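Local coordinates for protein gamma-glutamyltranspeptidase (Ggt) (Helicobacter pylori 26695, PDB 5BPK) that probably transfers the gamma-glutamyl group of glutathione and related gamma-glutamyl compounds to water or amino-acid acceptors, as an N-terminal nucleophile hydrolase, at residues A[342-352]-A[366-374]. Numbering follows the deposited sequence.
Sequences KLINKAYAKKI and QIKPGMGQL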
loop_
_atom_site.group_PDB
_atom_site.type_symbol
_atom_site.label_atom_id
_atom_site.label_comp_id
_atom_site.label_asym_id
_atom_site.label_seq_id
_atom_site.Cartn_x
_atom_site.Cartn_y
_atom_site.Cartn_z
ATOM N N LYS A 342 10.301 20.796 -2.720
ATOM C CA LYS A 342 11.120 21.238 -1.582
ATOM C C LYS A 342 11.493 20.067 -0.675
ATOM O O LYS A 342 12.616 19.989 -0.188
ATOM C CB LYS A 342 10.413 22.333 -0.770
ATOM C CG LYS A 342 10.282 23.667 -1.510
ATOM C CD LYS A 342 9.480 24.668 -0.700
ATOM C CE LYS A 342 9.286 25.976 -1.451
ATOM N NZ LYS A 342 8.552 26.964 -0.611
ATOM N N LEU A 343 10.549 19.162 -0.439
ATOM C CA LEU A 343 10.791 18.019 0.436
ATOM C C LEU A 343 11.816 17.028 -0.135
ATOM O O LEU A 343 12.537 16.393 0.632
ATOM C CB LEU A 343 9.469 17.303 0.775
ATOM C CG LEU A 343 8.488 18.083 1.664
ATOM C CD1 LEU A 343 7.154 17.368 1.710
ATOM C CD2 LEU A 343 9.044 18.320 3.099
ATOM N N ILE A 344 11.880 16.905 -1.462
ATOM C CA ILE A 344 12.830 15.988 -2.105
ATOM C C ILE A 344 14.101 16.686 -2.576
ATOM O O ILE A 344 14.939 16.070 -3.234
ATOM C CB ILE A 344 12.192 15.154 -3.268
ATOM C CG1 ILE A 344 11.819 16.021 -4.491
ATOM C CG2 ILE A 344 10.977 14.398 -2.756
ATOM C CD1 ILE A 344 11.261 15.225 -5.677
ATOM N N ASN A 345 14.239 17.970 -2.250
ATOM C CA ASN A 345 15.444 18.731 -2.605
ATOM C C ASN A 345 16.640 18.210 -1.817
ATOM O O ASN A 345 16.589 18.123 -0.601
ATOM C CB ASN A 345 15.216 20.215 -2.301
ATOM C CG ASN A 345 16.386 21.086 -2.684
ATOM O OD1 ASN A 345 17.311 21.270 -1.899
ATOM N ND2 ASN A 345 16.324 21.674 -3.868
ATOM N N LYS A 346 17.725 17.877 -2.513
ATOM C CA LYS A 346 18.907 17.360 -1.834
ATOM C C LYS A 346 19.572 18.365 -0.887
ATOM O O LYS A 346 20.179 17.947 0.084
ATOM C CB LYS A 346 19.910 16.779 -2.827
ATOM C CG LYS A 346 19.417 15.467 -3.469
ATOM C CD LYS A 346 20.475 14.814 -4.325
ATOM C CE LYS A 346 19.930 13.592 -5.032
ATOM N NZ LYS A 346 19.723 12.403 -4.156
ATOM N N ALA A 347 19.427 19.670 -1.139
ATOM C CA ALA A 347 19.950 20.688 -0.219
ATOM C C ALA A 347 19.206 20.672 1.124
ATOM O O ALA A 347 19.809 20.865 2.183
ATOM C CB ALA A 347 19.901 22.096 -0.858
ATOM N N TYR A 348 17.895 20.462 1.083
ATOM C CA TYR A 348 17.111 20.305 2.307
ATOM C C TYR A 348 17.559 19.062 3.083
ATOM O O TYR A 348 17.697 19.089 4.310
ATOM C CB TYR A 348 15.610 20.222 1.955
ATOM C CG TYR A 348 14.687 20.006 3.147
ATOM C CD1 TYR A 348 14.785 20.802 4.286
ATOM C CD2 TYR A 348 13.712 19.016 3.128
ATOM C CE1 TYR A 348 13.953 20.607 5.365
ATOM C CE2 TYR A 348 12.861 18.816 4.208
ATOM C CZ TYR A 348 12.984 19.608 5.320
ATOM O OH TYR A 348 12.167 19.418 6.401
ATOM N N ALA A 349 17.755 17.966 2.359
ATOM C CA ALA A 349 18.223 16.722 2.964
ATOM C C ALA A 349 19.591 16.908 3.620
ATOM O O ALA A 349 19.856 16.354 4.686
ATOM C CB ALA A 349 18.285 15.609 1.925
ATOM N N LYS A 350 20.459 17.677 2.963
ATOM C CA LYS A 350 21.788 17.973 3.506
ATOM C C LYS A 350 21.666 18.757 4.824
ATOM O O LYS A 350 22.379 18.460 5.794
ATOM C CB LYS A 350 22.652 18.706 2.462
ATOM C CG LYS A 350 24.020 19.231 2.955
ATOM C CD LYS A 350 24.898 18.163 3.609
ATOM C CE LYS A 350 26.318 18.705 3.849
ATOM N NZ LYS A 350 27.093 17.911 4.835
ATOM N N LYS A 351 20.767 19.743 4.863
ATOM C CA LYS A 351 20.493 20.501 6.089
ATOM C C LYS A 351 20.018 19.596 7.229
ATOM O O LYS A 351 20.444 19.738 8.373
ATOM C CB LYS A 351 19.460 21.604 5.832
ATOM C CG LYS A 351 20.038 22.792 5.091
ATOM C CD LYS A 351 19.020 23.893 4.824
ATOM C CE LYS A 351 19.585 24.909 3.829
ATOM N NZ LYS A 351 18.706 26.093 3.625
ATOM N N ILE A 352 19.145 18.653 6.907
ATOM C CA ILE A 352 18.711 17.664 7.881
ATOM C C ILE A 352 19.901 16.823 8.359
ATOM O O ILE A 352 20.152 16.700 9.567
ATOM C CB ILE A 352 17.620 16.715 7.309
ATOM C CG1 ILE A 352 16.348 17.492 6.945
ATOM C CG2 ILE A 352 17.298 15.617 8.336
ATOM C CD1 ILE A 352 15.293 16.659 6.182
ATOM N N GLN A 366 11.225 18.508 19.932
ATOM C CA GLN A 366 12.024 19.632 19.417
ATOM C C GLN A 366 11.982 19.773 17.897
ATOM O O GLN A 366 12.499 20.750 17.353
ATOM C CB GLN A 366 13.482 19.499 19.874
ATOM C CG GLN A 366 13.634 19.538 21.403
ATOM C CD GLN A 366 15.073 19.416 21.884
ATOM O OE1 GLN A 366 15.327 19.423 23.089
ATOM N NE2 GLN A 366 16.009 19.289 20.961
ATOM N N ILE A 367 11.369 18.806 17.212
ATOM C CA ILE A 367 11.338 18.820 15.757
ATOM C C ILE A 367 10.327 19.850 15.265
ATOM O O ILE A 367 9.225 19.960 15.810
ATOM C CB ILE A 367 10.985 17.435 15.191
ATOM C CG1 ILE A 367 12.097 16.432 15.510
ATOM C CG2 ILE A 367 10.754 17.514 13.669
ATOM C CD1 ILE A 367 13.428 16.709 14.786
ATOM N N LYS A 368 10.730 20.610 14.256
ATOM C CA LYS A 368 9.845 21.549 13.584
ATOM C C LYS A 368 9.647 21.071 12.148
ATOM O O LYS A 368 10.619 20.810 11.440
ATOM C CB LYS A 368 10.434 22.959 13.587
ATOM C CG LYS A 368 10.813 23.471 14.973
ATOM N N PRO A 369 8.387 20.960 11.711
ATOM C CA PRO A 369 8.159 20.683 10.302
ATOM C C PRO A 369 8.897 21.671 9.378
ATOM O O PRO A 369 8.854 22.894 9.598
ATOM C CB PRO A 369 6.653 20.813 10.173
ATOM C CG PRO A 369 6.139 20.432 11.499
ATOM C CD PRO A 369 7.140 20.917 12.489
ATOM N N GLY A 370 9.593 21.124 8.384
ATOM C CA GLY A 370 10.420 21.892 7.465
ATOM C C GLY A 370 11.678 22.472 8.072
ATOM O O GLY A 370 12.353 23.270 7.425
ATOM N N MET A 371 11.990 22.047 9.303
ATOM C CA MET A 371 13.036 22.647 10.139
ATOM C C MET A 371 12.782 24.135 10.374
ATOM O O MET A 371 13.705 24.878 10.703
ATOM C CB MET A 371 14.427 22.408 9.537
ATOM C CG MET A 371 14.760 20.928 9.362
ATOM S SD MET A 371 16.488 20.630 8.978
ATOM C CE MET A 371 16.535 20.866 7.207
ATOM N N GLY A 372 11.522 24.551 10.215
ATOM C CA GLY A 372 11.128 25.954 10.330
ATOM C C GLY A 372 11.628 26.871 9.224
ATOM O O GLY A 372 11.565 28.094 9.364
ATOM N N GLN A 373 12.112 26.301 8.122
ATOM C CA GLN A 373 12.720 27.092 7.050
ATOM C C GLN A 373 12.295 26.677 5.631
ATOM O O GLN A 373 12.892 27.138 4.653
ATOM C CB GLN A 373 14.257 27.058 7.182
ATOM C CG GLN A 373 14.898 25.654 7.110
ATOM C CD GLN A 373 15.110 25.151 5.687
ATOM O OE1 GLN A 373 14.536 24.134 5.279
ATOM N NE2 GLN A 373 15.932 25.864 4.923
ATOM N N LEU A 374 11.261 25.840 5.507
ATOM C CA LEU A 374 10.848 25.332 4.190
ATOM C C LEU A 374 10.292 26.452 3.309
ATOM O O LEU A 374 10.625 26.543 2.125
ATOM C CB LEU A 374 9.804 24.210 4.321
ATOM C CG LEU A 374 9.802 23.191 3.178
ATOM C CD1 LEU A 374 11.001 22.268 3.289
ATOM C CD2 LEU A 374 8.509 22.393 3.170
#
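Gly370 is where the 366-374 loop first meets helix 346-354: its CA lies 3.2 Å from OH of Tyr348. Both residues are tied to the same carboxylate of helix 309-329, since Asp325 takes Gly370 N on OD1 and the Tyr348 hydroxyl on OD2, which fixes loop and ring against each other. Gly370, Met371 and Gly372 all fall in the left-handed helical region, a turn held by the bonds from Gly372 N to Pro369 O and from Gln373 N to Gly370 O. Met371 reaches back to the helix, CG anti to its carbonyl carbon (chi1 -59°) and chi2 extended, which carries SD to 3.7 Å from Ile352 CG1. The sulfur also stands obliquely to the Tyr348 ring, 5.5 Å from the centroid, a Met-aromatic contact; the bend at chi3 turns the methyl in among Tyr348, Lys351 and Ile352, though its exact position is doubtful. The phenol is thus the centre of a small hydrophobic cluster, and through it the C-terminal end of the modelled chain is laid against helix 346-354, a helix N-capped by Asn345, whose OD1 receives Tyr348 N at 3.1 Å. Further along, the Gln373 side chain passes obliquely beside Lys351 and the Tyr348 ring. Leu374 comes last: CD1 sits over the ring centre in a CH-pi contact, 3.9 Å from the centroid and 10° off the normal, while Ile352 CD1 covers the opposite face nearer the rim. The other methyl, CD2, meets Leu343 CD2 at 4.1 Å, and the extended Lys342 chain runs past Leu374 CG to offer NZ to Leu374 O in a weak hydrogen bond of 3.5 Å.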